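Local coordinates for periplasmic cell division protein (SufI) (Aquifex aeolicus, PDB 6SYY) that probably acts as a multicopper oxidase, a copper-binding laccase-like enzyme that couples oxidation of its substrates to reduction of oxygen, at residues E442-T447 with M486-I491; L463-G468 with D479-A484. All blocks are in the same frame, centred on the assembly; numbering follows the deposited sequence.

Contact 1 (E442-T447 with M486-I491)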
loop_
_atom_site.group_PDB
_atom_site.type_symbol
_atom_site.label_atom_id
_atom_site.label_comp_id
_atom_site.label_asym_id
_atom_site.label_seq_id
_atom_site.Cartn_x
_atom_site.Cartn_y
_atom_site.Cartn_z
ATOM N N GLU A 442 -3.338 16.983 -11.869
ATOM C CA GLU A 442 -4.543 17.572 -11.300
ATOM C C GLU A 442 -5.668 16.558 -11.456
ATOM O O GLU A 442 -6.295 16.474 -12.518
ATOM C CB GLU A 442 -4.871 18.891 -11.993
ATOM C CG GLU A 442 -6.073 19.611 -11.437
ATOM C CD GLU A 442 -6.269 20.956 -12.088
ATOM O OE1 GLU A 442 -5.436 21.312 -12.951
ATOM O OE2 GLU A 442 -7.247 21.650 -11.739
ATOM N N TYR A 443 -5.908 15.777 -10.409
ATOM C CA TYR A 443 -7.026 14.850 -10.408
ATOM C C TYR A 443 -8.320 15.615 -10.171
ATOM O O TYR A 443 -8.425 16.387 -9.213
ATOM C CB TYR A 443 -6.843 13.784 -9.332
ATOM C CG TYR A 443 -5.720 12.810 -9.600
ATOM C CD1 TYR A 443 -5.753 11.975 -10.707
ATOM C CD2 TYR A 443 -4.642 12.705 -8.732
ATOM C CE1 TYR A 443 -4.732 11.071 -10.953
ATOM C CE2 TYR A 443 -3.619 11.806 -8.967
ATOM C CZ TYR A 443 -3.670 10.991 -10.081
ATOM O OH TYR A 443 -2.656 10.093 -10.323
ATOM N N VAL A 444 -9.297 15.410 -11.049
ATOM C CA VAL A 444 -10.613 16.027 -10.931
ATOM C C VAL A 444 -11.637 14.902 -10.914
ATOM O O VAL A 444 -11.910 14.289 -11.953
ATOM C CB VAL A 444 -10.896 17.011 -12.074
ATOM C CG1 VAL A 444 -12.236 17.689 -11.860
ATOM C CG2 VAL A 444 -9.784 18.043 -12.182
ATOM N N ASN A 445 -12.211 14.635 -9.743
ATOM C CA ASN A 445 -13.140 13.520 -9.559
ATOM C C ASN A 445 -14.564 14.023 -9.764
ATOM O O ASN A 445 -15.153 14.636 -8.872
ATOM C CB ASN A 445 -12.963 12.902 -8.177
ATOM C CG ASN A 445 -13.836 11.679 -7.964
ATOM O OD1 ASN A 445 -14.552 11.241 -8.871
ATOM N ND2 ASN A 445 -13.771 11.108 -6.763
ATOM N N ASN A 446 -15.130 13.745 -10.939
ATOM C CA ASN A 446 -16.514 14.080 -11.244
ATOM C C ASN A 446 -17.462 12.908 -11.014
ATOM O O ASN A 446 -18.556 12.881 -11.590
ATOM C CB ASN A 446 -16.634 14.576 -12.686
ATOM C CG ASN A 446 -15.955 15.913 -12.902
ATOM O OD1 ASN A 446 -15.978 16.785 -12.030
ATOM N ND2 ASN A 446 -15.343 16.081 -14.069
ATOM N N THR A 447 -17.069 11.939 -10.191
ATOM C CA THR A 447 -17.905 10.783 -9.897
ATOM C C THR A 447 -18.403 10.845 -8.461
ATOM O O THR A 447 -17.978 11.682 -7.660
ATOM C CB THR A 447 -17.142 9.475 -10.130
ATOM O OG1 THR A 447 -16.188 9.288 -9.080
ATOM C CG2 THR A 447 -16.416 9.515 -11.463
ATOM N N MET A 486 -16.233 14.577 -5.959
ATOM C CA MET A 486 -16.332 15.987 -6.330
ATOM C C MET A 486 -15.149 16.809 -5.820
ATOM O O MET A 486 -15.254 18.031 -5.673
ATOM C CB MET A 486 -17.658 16.597 -5.848
ATOM C CG MET A 486 -18.895 15.827 -6.310
ATOM S SD MET A 486 -18.923 15.527 -8.097
ATOM C CE MET A 486 -20.449 14.604 -8.280
ATOM N N GLU A 487 -14.014 16.167 -5.553
ATOM C CA GLU A 487 -12.820 16.848 -5.075
ATOM C C GLU A 487 -11.786 16.959 -6.187
ATOM O O GLU A 487 -11.698 16.098 -7.068
ATOM C CB GLU A 487 -12.204 16.117 -3.873
ATOM C CG GLU A 487 -10.905 16.731 -3.363
ATOM C CD GLU A 487 -10.408 16.090 -2.081
ATOM O OE1 GLU A 487 -10.033 16.833 -1.151
ATOM O OE2 GLU A 487 -10.390 14.845 -2.006
ATOM N N THR A 488 -11.011 18.038 -6.145
ATOM C CA THR A 488 -9.842 18.214 -6.992
ATOM C C THR A 488 -8.603 18.205 -6.106
ATOM O O THR A 488 -8.577 18.867 -5.063
ATOM C CB THR A 488 -9.927 19.517 -7.795
ATOM O OG1 THR A 488 -11.027 19.446 -8.713
ATOM C CG2 THR A 488 -8.638 19.758 -8.572
ATOM N N VAL A 489 -7.596 17.434 -6.506
ATOM C CA VAL A 489 -6.333 17.327 -5.787
ATOM C C VAL A 489 -5.207 17.619 -6.768
ATOM O O VAL A 489 -5.236 17.150 -7.911
ATOM C CB VAL A 489 -6.162 15.931 -5.148
ATOM C CG1 VAL A 489 -4.854 15.839 -4.373
ATOM C CG2 VAL A 489 -7.341 15.620 -4.238
ATOM N N ARG A 490 -4.227 18.409 -6.331
ATOM C CA ARG A 490 -3.057 18.740 -7.137
ATOM C C ARG A 490 -1.814 18.131 -6.500
ATOM O O ARG A 490 -1.540 18.362 -5.317
ATOM C CB ARG A 490 -2.898 20.258 -7.284
ATOM C CG ARG A 490 -3.949 20.913 -8.185
ATOM C CD ARG A 490 -3.948 22.445 -8.091
ATOM N NE ARG A 490 -2.741 23.055 -8.646
ATOM C CZ ARG A 490 -1.826 23.702 -7.927
ATOM N NH1 ARG A 490 -1.974 23.837 -6.615
ATOM N NH2 ARG A 490 -0.761 24.225 -8.524
ATOM N N ILE A 491 -1.071 17.347 -7.284
ATOM C CA ILE A 491 0.165 16.728 -6.830
ATOM C C ILE A 491 1.293 17.154 -7.760
ATOM O O ILE A 491 1.069 17.581 -8.896
ATOM C CB ILE A 491 0.069 15.189 -6.767
ATOM C CG1 ILE A 491 -0.135 14.603 -8.169
ATOM C CG2 ILE A 491 -1.057 14.755 -5.837
ATOM C CD1 ILE A 491 -0.151 13.093 -8.190
#
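Strands 442-445 and 488-491 run antiparallel, their axes 4.8 Å apart and 166° between directions. Tyr443 and Val489 form a hydrogen-bonded pair: Tyr443 N gives to Val489 O (2.9 Å) and Val489 N returns to Tyr443 O (3.0 Å). Asn445 N extends the ladder to Glu487 O. On one face Glu442, Val444, Thr488 and Arg490 line up. The CG of Glu442 sits 3.8 Å from Thr488 CG2, while Val444 and Thr488 lie side by side and point the same way. Arg490 NH1 makes its salt bridge with Glu464 OE1, not with the Glu442 carboxylate. From the other face Tyr443 and Val489 pack on Val481 and Val483 of strand 480-483, as part of one of the two facing sheets of a cupredoxin-type sandwich. CE2 of Tyr443 meets the end of Ile491, CD1, at 3.8 Å. At the end of the strand Asn445 opens an Asx turn, its CG anti to the backbone N (chi1 -176°). OD1 takes Thr447 OG1 at 2.6 Å on a lone pair in the carbonyl plane, and Thr447 N at 2.9 Å from above that plane. The same hydroxyl meets NE2 of His451, a copper ligand, so Thr447 is a second-shell residue that Asn445 positions from behind. An alanine here would probably deprive Thr447 N and OG1 of their acceptor, leave that hydroxyl less firmly oriented toward His451, and deny Met449 O and Val483 O the ND2 donor.

Contact 2 (L463-G468 with D479-A484)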
loop_
_atom_site.group_PDB
_atom_site.type_symbol
_atom_site.label_atom_id
_atom_site.label_comp_id
_atom_site.label_asym_id
_atom_site.label_seq_id
_atom_site.Cartn_x
_atom_site.Cartn_y
_atom_site.Cartn_z
ATOM N N LEU A 463 0.091 18.795 -3.288
ATOM C CA LEU A 463 0.120 20.244 -3.180
ATOM C C LEU A 463 -1.125 20.795 -2.498
ATOM O O LEU A 463 -1.017 21.645 -1.608
ATOM C CB LEU A 463 0.271 20.872 -4.567
ATOM C CG LEU A 463 1.543 20.519 -5.329
ATOM C CD1 LEU A 463 1.596 21.297 -6.629
ATOM C CD2 LEU A 463 2.765 20.797 -4.477
ATOM N N GLU A 464 -2.308 20.321 -2.887
ATOM C CA GLU A 464 -3.527 21.030 -2.525
ATOM C C GLU A 464 -4.739 20.120 -2.692
ATOM O O GLU A 464 -4.786 19.296 -3.611
ATOM C CB GLU A 464 -3.669 22.288 -3.391
ATOM C CG GLU A 464 -4.851 23.173 -3.088
ATOM C CD GLU A 464 -4.913 24.361 -4.025
ATOM O OE1 GLU A 464 -4.403 24.248 -5.160
ATOM O OE2 GLU A 464 -5.459 25.411 -3.625
ATOM N N ARG A 465 -5.705 20.272 -1.788
ATOM C CA ARG A 465 -7.006 19.623 -1.883
ATOM C C ARG A 465 -8.063 20.710 -1.954
ATOM O O ARG A 465 -8.012 21.676 -1.187
ATOM C CB ARG A 465 -7.288 18.709 -0.683
ATOM C CG ARG A 465 -6.132 17.832 -0.235
ATOM C CD ARG A 465 -6.597 16.824 0.812
ATOM N NE ARG A 465 -7.495 15.845 0.215
ATOM C CZ ARG A 465 -7.129 14.623 -0.160
ATOM N NH1 ARG A 465 -5.883 14.208 0.022
ATOM N NH2 ARG A 465 -8.019 13.805 -0.704
ATOM N N SER A 466 -9.017 20.563 -2.871
ATOM C CA SER A 466 -10.032 21.597 -3.021
ATOM C C SER A 466 -11.047 21.576 -1.890
ATOM O O SER A 466 -11.724 22.584 -1.665
ATOM C CB SER A 466 -10.758 21.445 -4.354
ATOM O OG SER A 466 -11.476 20.225 -4.393
ATOM N N LEU A 467 -11.167 20.460 -1.176
ATOM C CA LEU A 467 -12.216 20.307 -0.178
ATOM C C LEU A 467 -11.771 20.669 1.232
ATOM O O LEU A 467 -12.627 20.881 2.097
ATOM C CB LEU A 467 -12.753 18.871 -0.194
ATOM C CG LEU A 467 -14.024 18.606 -1.012
ATOM C CD1 LEU A 467 -13.918 19.171 -2.421
ATOM C CD2 LEU A 467 -14.323 17.114 -1.055
ATOM N N GLY A 468 -10.468 20.748 1.486
ATOM C CA GLY A 468 -9.971 21.096 2.795
ATOM C C GLY A 468 -8.459 21.149 2.843
ATOM O O GLY A 468 -7.779 21.032 1.820
ATOM N N ASP A 479 2.705 7.873 -3.002
ATOM C CA ASP A 479 2.412 7.266 -4.297
ATOM C C ASP A 479 0.938 6.926 -4.489
ATOM O O ASP A 479 0.566 6.472 -5.576
ATOM C CB ASP A 479 3.281 6.015 -4.548
ATOM C CG ASP A 479 3.014 4.886 -3.570
ATOM O OD1 ASP A 479 1.841 4.506 -3.360
ATOM O OD2 ASP A 479 4.003 4.342 -3.036
ATOM N N THR A 480 0.090 7.151 -3.482
ATOM C CA THR A 480 -1.352 6.942 -3.589
ATOM C C THR A 480 -2.061 8.068 -2.848
ATOM O O THR A 480 -1.877 8.217 -1.636
ATOM C CB THR A 480 -1.759 5.584 -3.002
ATOM O OG1 THR A 480 -0.990 4.536 -3.609
ATOM C CG2 THR A 480 -3.241 5.329 -3.233
ATOM N N VAL A 481 -2.880 8.852 -3.552
ATOM C CA VAL A 481 -3.565 9.996 -2.954
ATOM C C VAL A 481 -5.071 9.771 -3.010
ATOM O O VAL A 481 -5.613 9.385 -4.051
ATOM C CB VAL A 481 -3.176 11.327 -3.628
ATOM C CG1 VAL A 481 -3.484 11.306 -5.119
ATOM C CG2 VAL A 481 -3.879 12.503 -2.936
ATOM N N ILE A 482 -5.740 10.002 -1.880
ATOM C CA ILE A 482 -7.193 9.907 -1.818
ATOM C C ILE A 482 -7.800 11.094 -2.546
ATOM O O ILE A 482 -7.426 12.248 -2.302
ATOM C CB ILE A 482 -7.671 9.869 -0.357
ATOM C CG1 ILE A 482 -7.149 8.624 0.361
ATOM C CG2 ILE A 482 -9.191 9.944 -0.287
ATOM C CD1 ILE A 482 -7.514 8.581 1.826
ATOM N N VAL A 483 -8.749 10.820 -3.437
ATOM C CA VAL A 483 -9.478 11.861 -4.153
ATOM C C VAL A 483 -10.957 11.639 -3.869
ATOM O O VAL A 483 -11.575 10.732 -4.439
ATOM C CB VAL A 483 -9.187 11.847 -5.655
ATOM C CG1 VAL A 483 -9.897 13.010 -6.341
ATOM C CG2 VAL A 483 -7.683 11.908 -5.900
ATOM N N ALA A 484 -11.528 12.472 -2.995
ATOM C CA ALA A 484 -12.900 12.300 -2.540
ATOM C C ALA A 484 -13.888 12.670 -3.646
ATOM O O ALA A 484 -13.518 13.334 -4.617
ATOM C CB ALA A 484 -13.152 13.159 -1.302
#
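Glu487 OE2 is gripped from both segments, by the guanidinium NH2 of Arg465 in a salt bridge and by the backbone N of Ala484 in a hydrogen bond. The arginine reaches it through a chain bent at chi3 (68°), which turns NE out of line with the extended part before it. A second carboxylate, that of Asp474, pairs with NH1, and two acids about one guanidinium would be expected to favour its positive charge. The backbone O of Ile482 lies at the guanidinium edge, near its plane. Its modelled separation of 2.3 Å from Arg465 NH2 is implausibly short, so a hydrogen bond is likely but its length is doubtful. Val481 CG2 comes obliquely to within 4.0 Å of Arg465 NH1, the two side chains sliding past each other in opposite directions. The one apolar pair across the two segments is Leu467 CD2 with Ala484 CB, at 4.1 Å. Asp479, at the head of its segment, hydrogen-bonds to the copper ligands His120 and His454. The axes of strands 463-465 and 480-483 stand 10.0 Å apart at 28°, and each belongs to a different sheet, so that a buried arginine joins the edge strands of the two sheets of a cupredoxin sandwich.

In the fold
From the N terminus, the chain passes along strand 437-445, crosses to the second sheet as strand 451-455, and returns as strand 461-465. A loop then leads to strand 480-483, again in the second sheet, before strand 488-495 brings the chain back to the first. Contact 2 closes the 10-residue loop between strands 461-465 and 480-483, and that loop lies within the 38 residues spanned by contact 1. The two meet directly: strand 488-495 lies between strands 437-445 and 461-465, and Leu463 N comes to 2.6 Å from Arg490 O, a probable hydrogen bond. Contact 1 thus joins neighbours within one sheet, whereas contact 2 joins that sheet to its partner.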